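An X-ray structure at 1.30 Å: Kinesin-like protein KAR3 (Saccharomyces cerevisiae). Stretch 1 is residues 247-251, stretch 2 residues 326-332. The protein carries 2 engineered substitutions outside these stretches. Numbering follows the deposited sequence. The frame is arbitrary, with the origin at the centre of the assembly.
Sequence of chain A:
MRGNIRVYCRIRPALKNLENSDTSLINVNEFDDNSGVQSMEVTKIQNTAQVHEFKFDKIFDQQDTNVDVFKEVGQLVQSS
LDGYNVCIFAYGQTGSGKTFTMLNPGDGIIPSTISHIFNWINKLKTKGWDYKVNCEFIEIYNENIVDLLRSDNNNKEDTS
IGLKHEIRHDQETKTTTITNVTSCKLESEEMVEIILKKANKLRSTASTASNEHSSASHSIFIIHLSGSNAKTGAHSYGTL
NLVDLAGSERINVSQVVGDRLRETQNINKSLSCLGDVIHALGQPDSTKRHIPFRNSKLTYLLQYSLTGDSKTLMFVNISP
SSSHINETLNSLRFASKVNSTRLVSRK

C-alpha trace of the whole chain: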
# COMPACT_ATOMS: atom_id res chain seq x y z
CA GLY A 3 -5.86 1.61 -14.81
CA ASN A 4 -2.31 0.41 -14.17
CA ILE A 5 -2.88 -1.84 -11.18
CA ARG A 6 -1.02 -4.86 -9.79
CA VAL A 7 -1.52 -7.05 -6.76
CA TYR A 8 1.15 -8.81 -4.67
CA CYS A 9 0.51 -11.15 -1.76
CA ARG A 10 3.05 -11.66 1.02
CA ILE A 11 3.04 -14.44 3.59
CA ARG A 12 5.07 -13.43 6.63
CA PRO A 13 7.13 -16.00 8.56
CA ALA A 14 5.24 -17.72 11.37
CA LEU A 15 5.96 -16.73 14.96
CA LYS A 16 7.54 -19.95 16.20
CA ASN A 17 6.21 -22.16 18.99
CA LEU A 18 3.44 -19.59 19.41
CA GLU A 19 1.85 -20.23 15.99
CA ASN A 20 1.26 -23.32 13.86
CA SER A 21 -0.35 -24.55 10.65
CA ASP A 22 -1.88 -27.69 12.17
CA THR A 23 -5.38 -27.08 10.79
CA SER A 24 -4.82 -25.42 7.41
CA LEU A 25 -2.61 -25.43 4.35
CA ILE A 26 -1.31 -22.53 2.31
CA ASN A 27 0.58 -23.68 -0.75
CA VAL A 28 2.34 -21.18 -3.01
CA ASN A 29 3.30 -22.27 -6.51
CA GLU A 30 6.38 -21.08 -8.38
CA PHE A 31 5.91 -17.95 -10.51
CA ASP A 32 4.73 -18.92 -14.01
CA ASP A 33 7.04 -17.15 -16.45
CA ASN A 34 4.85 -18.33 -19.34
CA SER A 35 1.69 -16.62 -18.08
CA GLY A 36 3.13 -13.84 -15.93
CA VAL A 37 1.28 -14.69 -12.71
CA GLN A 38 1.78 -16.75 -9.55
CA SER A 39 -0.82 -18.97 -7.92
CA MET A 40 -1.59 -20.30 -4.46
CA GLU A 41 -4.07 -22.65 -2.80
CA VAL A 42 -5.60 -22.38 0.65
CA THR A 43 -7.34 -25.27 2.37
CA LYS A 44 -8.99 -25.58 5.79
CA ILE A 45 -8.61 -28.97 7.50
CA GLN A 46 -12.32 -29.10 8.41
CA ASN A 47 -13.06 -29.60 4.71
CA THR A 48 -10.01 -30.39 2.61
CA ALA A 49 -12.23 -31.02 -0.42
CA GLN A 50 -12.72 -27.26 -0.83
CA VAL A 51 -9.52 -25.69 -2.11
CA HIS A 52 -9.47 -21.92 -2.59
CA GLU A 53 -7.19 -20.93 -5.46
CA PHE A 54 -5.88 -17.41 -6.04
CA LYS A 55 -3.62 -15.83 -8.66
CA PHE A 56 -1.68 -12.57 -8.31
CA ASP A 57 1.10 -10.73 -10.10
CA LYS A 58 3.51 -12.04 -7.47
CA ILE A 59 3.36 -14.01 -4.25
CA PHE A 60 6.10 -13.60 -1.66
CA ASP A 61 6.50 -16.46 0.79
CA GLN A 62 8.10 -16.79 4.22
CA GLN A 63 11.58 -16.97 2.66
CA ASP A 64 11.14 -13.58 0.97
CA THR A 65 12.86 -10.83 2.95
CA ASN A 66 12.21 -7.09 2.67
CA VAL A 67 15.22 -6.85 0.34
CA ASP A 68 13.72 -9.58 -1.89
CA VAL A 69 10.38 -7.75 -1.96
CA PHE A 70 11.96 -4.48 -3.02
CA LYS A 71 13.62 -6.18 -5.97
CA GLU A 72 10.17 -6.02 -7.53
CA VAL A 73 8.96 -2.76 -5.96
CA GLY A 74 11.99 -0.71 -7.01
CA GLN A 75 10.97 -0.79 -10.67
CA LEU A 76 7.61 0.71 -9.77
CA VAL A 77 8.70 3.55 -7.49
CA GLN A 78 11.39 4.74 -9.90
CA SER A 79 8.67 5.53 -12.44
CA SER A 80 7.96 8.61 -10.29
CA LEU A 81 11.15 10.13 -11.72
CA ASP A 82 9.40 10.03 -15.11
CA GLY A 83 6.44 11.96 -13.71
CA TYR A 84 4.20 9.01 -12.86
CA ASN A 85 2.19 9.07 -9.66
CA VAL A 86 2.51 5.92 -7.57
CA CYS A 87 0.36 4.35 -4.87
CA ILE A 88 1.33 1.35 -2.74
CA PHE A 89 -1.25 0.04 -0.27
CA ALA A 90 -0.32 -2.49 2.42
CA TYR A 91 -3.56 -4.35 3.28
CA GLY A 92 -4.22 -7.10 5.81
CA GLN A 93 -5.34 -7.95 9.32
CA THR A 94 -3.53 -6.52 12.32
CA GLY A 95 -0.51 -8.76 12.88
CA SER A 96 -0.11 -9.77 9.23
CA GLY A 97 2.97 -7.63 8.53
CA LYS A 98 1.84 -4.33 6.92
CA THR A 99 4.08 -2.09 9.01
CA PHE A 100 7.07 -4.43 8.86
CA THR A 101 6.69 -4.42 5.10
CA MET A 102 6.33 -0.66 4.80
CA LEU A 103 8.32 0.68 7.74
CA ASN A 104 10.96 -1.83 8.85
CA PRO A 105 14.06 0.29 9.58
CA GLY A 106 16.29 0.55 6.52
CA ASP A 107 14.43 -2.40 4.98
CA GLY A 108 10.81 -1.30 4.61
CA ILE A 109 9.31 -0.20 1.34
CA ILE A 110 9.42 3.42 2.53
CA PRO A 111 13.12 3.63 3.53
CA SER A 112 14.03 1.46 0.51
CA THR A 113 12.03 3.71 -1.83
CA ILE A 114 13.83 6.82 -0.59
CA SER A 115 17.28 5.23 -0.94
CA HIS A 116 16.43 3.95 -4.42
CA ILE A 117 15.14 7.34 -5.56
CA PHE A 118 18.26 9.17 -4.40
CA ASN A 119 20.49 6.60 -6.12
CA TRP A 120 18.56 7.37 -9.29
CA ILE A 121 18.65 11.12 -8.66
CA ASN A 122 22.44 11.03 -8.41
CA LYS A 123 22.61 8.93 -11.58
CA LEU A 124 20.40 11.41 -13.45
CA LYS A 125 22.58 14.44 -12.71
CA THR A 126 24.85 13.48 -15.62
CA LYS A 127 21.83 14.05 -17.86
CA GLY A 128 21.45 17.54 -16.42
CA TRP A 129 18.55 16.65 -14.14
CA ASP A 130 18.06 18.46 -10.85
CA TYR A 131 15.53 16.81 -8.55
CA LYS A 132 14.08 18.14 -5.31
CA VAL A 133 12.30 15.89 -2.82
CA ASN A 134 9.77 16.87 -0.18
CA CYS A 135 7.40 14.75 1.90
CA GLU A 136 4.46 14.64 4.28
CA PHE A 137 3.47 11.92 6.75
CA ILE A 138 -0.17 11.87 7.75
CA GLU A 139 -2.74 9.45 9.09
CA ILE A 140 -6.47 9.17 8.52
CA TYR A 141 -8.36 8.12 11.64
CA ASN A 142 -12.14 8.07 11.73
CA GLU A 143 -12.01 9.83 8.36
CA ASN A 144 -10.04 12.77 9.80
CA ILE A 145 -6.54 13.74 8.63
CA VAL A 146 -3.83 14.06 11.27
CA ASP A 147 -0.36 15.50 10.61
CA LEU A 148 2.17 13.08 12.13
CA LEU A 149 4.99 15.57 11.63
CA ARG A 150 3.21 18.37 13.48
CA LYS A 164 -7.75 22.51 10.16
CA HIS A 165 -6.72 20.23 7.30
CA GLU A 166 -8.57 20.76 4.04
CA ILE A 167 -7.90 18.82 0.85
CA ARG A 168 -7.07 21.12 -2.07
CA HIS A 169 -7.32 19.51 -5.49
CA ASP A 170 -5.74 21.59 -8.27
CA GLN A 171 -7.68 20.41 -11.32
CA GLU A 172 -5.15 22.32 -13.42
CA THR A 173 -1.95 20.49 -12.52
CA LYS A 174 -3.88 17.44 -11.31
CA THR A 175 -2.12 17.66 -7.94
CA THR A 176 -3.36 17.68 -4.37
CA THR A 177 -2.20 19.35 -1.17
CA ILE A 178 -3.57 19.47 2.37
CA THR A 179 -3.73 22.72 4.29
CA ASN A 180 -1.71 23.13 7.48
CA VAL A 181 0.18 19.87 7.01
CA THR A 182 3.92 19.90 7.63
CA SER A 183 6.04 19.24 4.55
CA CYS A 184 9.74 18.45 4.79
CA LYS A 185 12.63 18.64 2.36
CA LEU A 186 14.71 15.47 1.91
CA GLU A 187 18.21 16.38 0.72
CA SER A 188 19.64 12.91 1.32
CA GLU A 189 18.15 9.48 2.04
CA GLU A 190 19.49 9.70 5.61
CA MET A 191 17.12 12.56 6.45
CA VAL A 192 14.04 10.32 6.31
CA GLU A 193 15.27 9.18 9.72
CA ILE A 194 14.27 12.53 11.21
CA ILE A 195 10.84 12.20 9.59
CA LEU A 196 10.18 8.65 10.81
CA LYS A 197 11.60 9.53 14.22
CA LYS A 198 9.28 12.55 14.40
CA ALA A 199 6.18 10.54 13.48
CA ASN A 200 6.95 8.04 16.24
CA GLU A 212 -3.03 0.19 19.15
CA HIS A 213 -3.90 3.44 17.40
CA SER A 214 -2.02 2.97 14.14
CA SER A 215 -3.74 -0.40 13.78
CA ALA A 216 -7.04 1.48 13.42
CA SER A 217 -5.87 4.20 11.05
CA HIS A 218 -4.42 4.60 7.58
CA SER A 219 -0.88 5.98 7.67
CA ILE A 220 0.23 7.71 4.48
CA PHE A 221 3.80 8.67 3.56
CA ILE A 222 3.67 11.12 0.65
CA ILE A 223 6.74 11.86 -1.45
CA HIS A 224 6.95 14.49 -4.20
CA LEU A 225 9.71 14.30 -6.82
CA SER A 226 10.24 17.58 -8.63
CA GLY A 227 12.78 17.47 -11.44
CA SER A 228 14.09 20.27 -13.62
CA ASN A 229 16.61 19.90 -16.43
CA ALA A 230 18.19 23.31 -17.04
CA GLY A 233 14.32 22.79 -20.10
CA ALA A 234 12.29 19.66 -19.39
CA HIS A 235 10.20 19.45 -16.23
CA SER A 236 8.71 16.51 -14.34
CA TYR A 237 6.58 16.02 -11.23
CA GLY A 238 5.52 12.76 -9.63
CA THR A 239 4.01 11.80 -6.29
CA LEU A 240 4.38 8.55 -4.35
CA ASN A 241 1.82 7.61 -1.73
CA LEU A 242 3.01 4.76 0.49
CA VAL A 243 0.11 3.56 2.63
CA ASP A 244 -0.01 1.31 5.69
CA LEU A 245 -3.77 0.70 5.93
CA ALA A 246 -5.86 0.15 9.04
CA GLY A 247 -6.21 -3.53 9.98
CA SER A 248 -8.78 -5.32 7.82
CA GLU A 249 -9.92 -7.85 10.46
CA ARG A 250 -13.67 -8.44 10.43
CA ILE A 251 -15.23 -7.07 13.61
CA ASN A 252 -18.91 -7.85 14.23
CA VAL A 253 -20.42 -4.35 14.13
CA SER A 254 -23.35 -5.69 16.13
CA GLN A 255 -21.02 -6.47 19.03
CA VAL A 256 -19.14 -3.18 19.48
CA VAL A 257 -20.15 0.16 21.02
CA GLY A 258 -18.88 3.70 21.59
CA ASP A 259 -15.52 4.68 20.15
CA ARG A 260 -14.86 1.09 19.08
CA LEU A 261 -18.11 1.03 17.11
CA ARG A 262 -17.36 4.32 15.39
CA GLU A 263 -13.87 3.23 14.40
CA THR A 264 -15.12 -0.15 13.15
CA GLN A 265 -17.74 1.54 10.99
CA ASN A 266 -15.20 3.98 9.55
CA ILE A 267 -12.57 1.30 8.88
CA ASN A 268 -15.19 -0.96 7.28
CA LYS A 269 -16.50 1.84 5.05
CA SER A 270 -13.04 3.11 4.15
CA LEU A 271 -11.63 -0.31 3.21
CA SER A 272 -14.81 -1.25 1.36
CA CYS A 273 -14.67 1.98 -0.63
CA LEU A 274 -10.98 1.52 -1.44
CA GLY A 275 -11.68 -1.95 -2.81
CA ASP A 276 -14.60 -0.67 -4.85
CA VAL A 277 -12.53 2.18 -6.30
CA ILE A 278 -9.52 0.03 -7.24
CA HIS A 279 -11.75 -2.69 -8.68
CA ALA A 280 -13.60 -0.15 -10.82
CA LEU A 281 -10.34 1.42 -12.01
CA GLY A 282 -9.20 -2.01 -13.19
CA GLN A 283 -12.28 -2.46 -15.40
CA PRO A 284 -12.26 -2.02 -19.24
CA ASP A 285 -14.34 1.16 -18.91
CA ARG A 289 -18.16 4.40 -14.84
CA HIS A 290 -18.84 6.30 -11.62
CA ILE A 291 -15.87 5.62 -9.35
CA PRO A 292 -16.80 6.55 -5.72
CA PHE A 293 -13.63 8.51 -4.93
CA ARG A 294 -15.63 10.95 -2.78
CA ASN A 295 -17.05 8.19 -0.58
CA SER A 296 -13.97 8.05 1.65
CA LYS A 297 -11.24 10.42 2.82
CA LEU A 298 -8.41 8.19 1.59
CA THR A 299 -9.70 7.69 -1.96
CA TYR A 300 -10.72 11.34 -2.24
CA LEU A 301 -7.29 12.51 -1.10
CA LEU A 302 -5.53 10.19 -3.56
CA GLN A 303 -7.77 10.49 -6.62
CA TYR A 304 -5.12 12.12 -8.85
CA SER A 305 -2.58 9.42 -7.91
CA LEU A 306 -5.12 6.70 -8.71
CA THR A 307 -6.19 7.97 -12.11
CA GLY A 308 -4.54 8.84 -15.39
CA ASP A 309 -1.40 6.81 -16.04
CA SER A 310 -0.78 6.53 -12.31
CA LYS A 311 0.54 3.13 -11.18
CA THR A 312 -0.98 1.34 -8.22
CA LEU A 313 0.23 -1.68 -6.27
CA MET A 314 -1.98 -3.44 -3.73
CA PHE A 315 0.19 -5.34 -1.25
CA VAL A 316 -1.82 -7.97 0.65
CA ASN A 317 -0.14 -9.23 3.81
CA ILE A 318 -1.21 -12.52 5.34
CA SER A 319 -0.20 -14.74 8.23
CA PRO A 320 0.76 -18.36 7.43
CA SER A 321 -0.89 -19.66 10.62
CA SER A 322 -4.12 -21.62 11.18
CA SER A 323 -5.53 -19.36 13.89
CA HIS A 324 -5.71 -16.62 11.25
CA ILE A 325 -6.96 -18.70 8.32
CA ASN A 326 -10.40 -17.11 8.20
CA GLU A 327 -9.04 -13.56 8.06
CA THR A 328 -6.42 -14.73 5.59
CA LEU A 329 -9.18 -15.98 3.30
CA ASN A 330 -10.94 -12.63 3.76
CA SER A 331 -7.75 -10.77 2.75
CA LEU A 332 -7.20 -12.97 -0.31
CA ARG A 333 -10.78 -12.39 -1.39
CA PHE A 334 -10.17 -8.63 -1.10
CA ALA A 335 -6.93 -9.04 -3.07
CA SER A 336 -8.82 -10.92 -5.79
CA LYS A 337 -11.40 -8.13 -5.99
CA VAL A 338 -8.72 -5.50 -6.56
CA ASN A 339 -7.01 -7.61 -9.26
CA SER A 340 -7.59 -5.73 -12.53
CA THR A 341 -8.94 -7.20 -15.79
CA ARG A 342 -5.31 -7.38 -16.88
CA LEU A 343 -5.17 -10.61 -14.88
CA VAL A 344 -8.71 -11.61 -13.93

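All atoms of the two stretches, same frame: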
# COMPACT_ATOMS: atom_id res chain seq x y z
N GLY A 247 -5.98 -2.09 10.02
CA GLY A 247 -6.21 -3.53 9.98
C GLY A 247 -7.56 -3.89 9.37
O GLY A 247 -8.58 -3.29 9.69
N SER A 248 -7.56 -4.91 8.51
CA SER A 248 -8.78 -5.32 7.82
C SER A 248 -9.62 -6.39 8.54
O SER A 248 -10.64 -6.82 8.00
CB SER A 248 -8.43 -5.85 6.43
OG SER A 248 -7.54 -6.96 6.55
N GLU A 249 -9.20 -6.81 9.73
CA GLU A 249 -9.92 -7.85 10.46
C GLU A 249 -11.40 -7.56 10.61
O GLU A 249 -11.79 -6.44 10.95
CB GLU A 249 -9.30 -8.09 11.84
CG GLU A 249 -9.18 -6.86 12.71
CD GLU A 249 -7.83 -6.17 12.56
OE1 GLU A 249 -7.19 -6.31 11.49
OE2 GLU A 249 -7.41 -5.50 13.53
N ARG A 250 -12.23 -8.57 10.34
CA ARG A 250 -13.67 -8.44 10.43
C ARG A 250 -14.16 -8.41 11.87
O ARG A 250 -14.03 -9.39 12.60
CB ARG A 250 -14.35 -9.60 9.69
CG ARG A 250 -15.87 -9.51 9.68
CD ARG A 250 -16.39 -9.25 8.27
NE ARG A 250 -16.62 -7.83 8.00
CZ ARG A 250 -15.67 -6.97 7.66
NH1 ARG A 250 -14.40 -7.36 7.55
NH2 ARG A 250 -15.98 -5.70 7.42
N ILE A 251 -14.70 -7.26 12.27
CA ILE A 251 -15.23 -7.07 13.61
C ILE A 251 -16.75 -7.01 13.50
O ILE A 251 -17.29 -6.23 12.72
CB ILE A 251 -14.73 -5.75 14.23
CG1 ILE A 251 -13.21 -5.66 14.10
CG2 ILE A 251 -15.17 -5.66 15.69
CD1 ILE A 251 -12.46 -6.55 15.06
N ASN A 326 -9.17 -17.72 8.67
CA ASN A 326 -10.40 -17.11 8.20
C ASN A 326 -10.16 -15.68 7.72
O ASN A 326 -10.70 -15.27 6.69
CB ASN A 326 -11.45 -17.14 9.31
CG ASN A 326 -11.99 -18.54 9.54
OD1 ASN A 326 -12.06 -19.35 8.61
ND2 ASN A 326 -12.36 -18.83 10.78
N GLU A 327 -9.34 -14.94 8.45
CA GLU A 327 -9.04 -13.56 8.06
C GLU A 327 -8.15 -13.58 6.83
O GLU A 327 -8.22 -12.69 5.99
CB GLU A 327 -8.35 -12.81 9.19
CG GLU A 327 -9.30 -12.23 10.23
CD GLU A 327 -10.37 -11.31 9.63
OE1 GLU A 327 -10.24 -10.88 8.46
OE2 GLU A 327 -11.34 -11.02 10.34
N THR A 328 -7.30 -14.60 6.73
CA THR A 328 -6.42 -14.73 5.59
C THR A 328 -7.28 -14.92 4.34
O THR A 328 -7.02 -14.31 3.30
CB THR A 328 -5.47 -15.94 5.74
OG1 THR A 328 -4.45 -15.61 6.69
CG2 THR A 328 -4.82 -16.28 4.41
N LEU A 329 -8.30 -15.76 4.43
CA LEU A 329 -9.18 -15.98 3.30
C LEU A 329 -9.92 -14.68 2.96
O LEU A 329 -10.18 -14.39 1.79
CB LEU A 329 -10.16 -17.12 3.60
CG LEU A 329 -9.51 -18.51 3.42
CD1 LEU A 329 -10.45 -19.58 3.94
CD2 LEU A 329 -9.17 -18.75 1.95
N ASN A 330 -10.26 -13.90 3.98
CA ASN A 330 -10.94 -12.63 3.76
C ASN A 330 -10.01 -11.70 2.97
O ASN A 330 -10.41 -11.09 1.98
CB ASN A 330 -11.30 -11.97 5.09
CG ASN A 330 -12.55 -12.58 5.72
OD1 ASN A 330 -13.35 -13.24 5.06
ND2 ASN A 330 -12.71 -12.36 7.02
N SER A 331 -8.75 -11.62 3.41
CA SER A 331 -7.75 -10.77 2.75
C SER A 331 -7.49 -11.18 1.30
O SER A 331 -7.33 -10.33 0.43
CB SER A 331 -6.43 -10.80 3.53
OG SER A 331 -6.55 -10.15 4.78
N LEU A 332 -7.44 -12.49 1.05
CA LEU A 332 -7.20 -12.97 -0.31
C LEU A 332 -8.40 -12.69 -1.19
O LEU A 332 -8.25 -12.47 -2.40
CB LEU A 332 -6.88 -14.47 -0.29
CG LEU A 332 -5.51 -14.80 0.33
CD1 LEU A 332 -5.36 -16.31 0.53
CD2 LEU A 332 -4.40 -14.28 -0.58
O HOH W 1 -8.68 -9.55 6.46
O HOH W 2 -11.88 -9.05 6.99
O HOH W 3 -11.80 -11.51 12.86

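How do the two backbones lie against each other? Residues 326-332 belong to a longer helix that begins before the stretch and continues beyond it, and its turns are held by regular backbone bonds such as Ser-331 N to Glu-327 O at 2.8 Å. Residues 247-251 have no regular helix or strand structure. They pass the helix closely enough to bring the CA atoms of Glu-249 and Glu-327 to 6.3 Å and those of Ser-248 and Ser-331 to 7.5 Å. The helix therefore offers one face, formed by Glu-327, Asn-330 and Ser-331, while Thr-328, Leu-329 and Leu-332 stay out of reach. The contact is small, burying 175 Å² over both sides, and residues at least 77 positions apart in sequence make it.

What joins the loop directly to the helix? The one direct hydrogen bond between the stretches runs from Arg-250 N to Glu-327 OE2, a short 2.6 Å with an angle of 155° at the hydrogen. A loop that is not paired in a sheet leaves backbone NH groups in need of acceptors, and a carboxylate is a strong one. Glu-327 points its CA-to-CB bond toward the loop and, with chi1 and chi2 both m, delivers its carboxylate to the backbone. The same oxygen also packs close to carbon, with OE2 of Glu-327 3.5 Å from CA of Glu-249 and 3.4 Å from CB of Arg-250. The other carboxylate oxygen accepts a weak hydrogen bond from within the helix, from Asn-330 ND2 to Glu-327 OE1 at 3.2 Å, so both carboxylate oxygens are engaged.

Why does the arginine not pair with this glutamate? Arg-250 sets out toward the helix, but chi2 (112°) and chi3 (-95°) both lie between wells, and the guanidinium does not reach the carboxylate: NH1 of Arg-250 lies 5.5 Å from OE1 of Glu-327, too far for direct contact. It is the arginine's backbone NH that bonds to the acid, while its CB rests 4.2 Å from ND2 of Asn-330. Glu-249 departs too; its CA-to-CB bond points sideways, the end of the side chain leads away, and both its carboxylate oxygens find hydrogen bonds elsewhere in the structure.

How are the remaining gaps bridged? Three waters do this work. OG of Ser-248 and OG of Ser-331 stand 3.8 Å apart, and water 1 links them, lying 2.8 Å from Ser-248 OG and 2.8 Å from Ser-331 OG; it also bonds to Glu-327 OE1 at 2.9 Å. Water 2 spans the 4.1 Å between Ser-248 O and Glu-327 OE1, its oxygen lying 2.7 Å from Ser-248 O and 2.9 Å from Glu-327 OE1. Water 3 donates to Glu-327 OE2 at 2.6 Å and to Arg-250 O at 3.1 Å, so that the NH and the carbonyl of Arg-250 are both tied to one carboxylate oxygen, the first directly and the second through water.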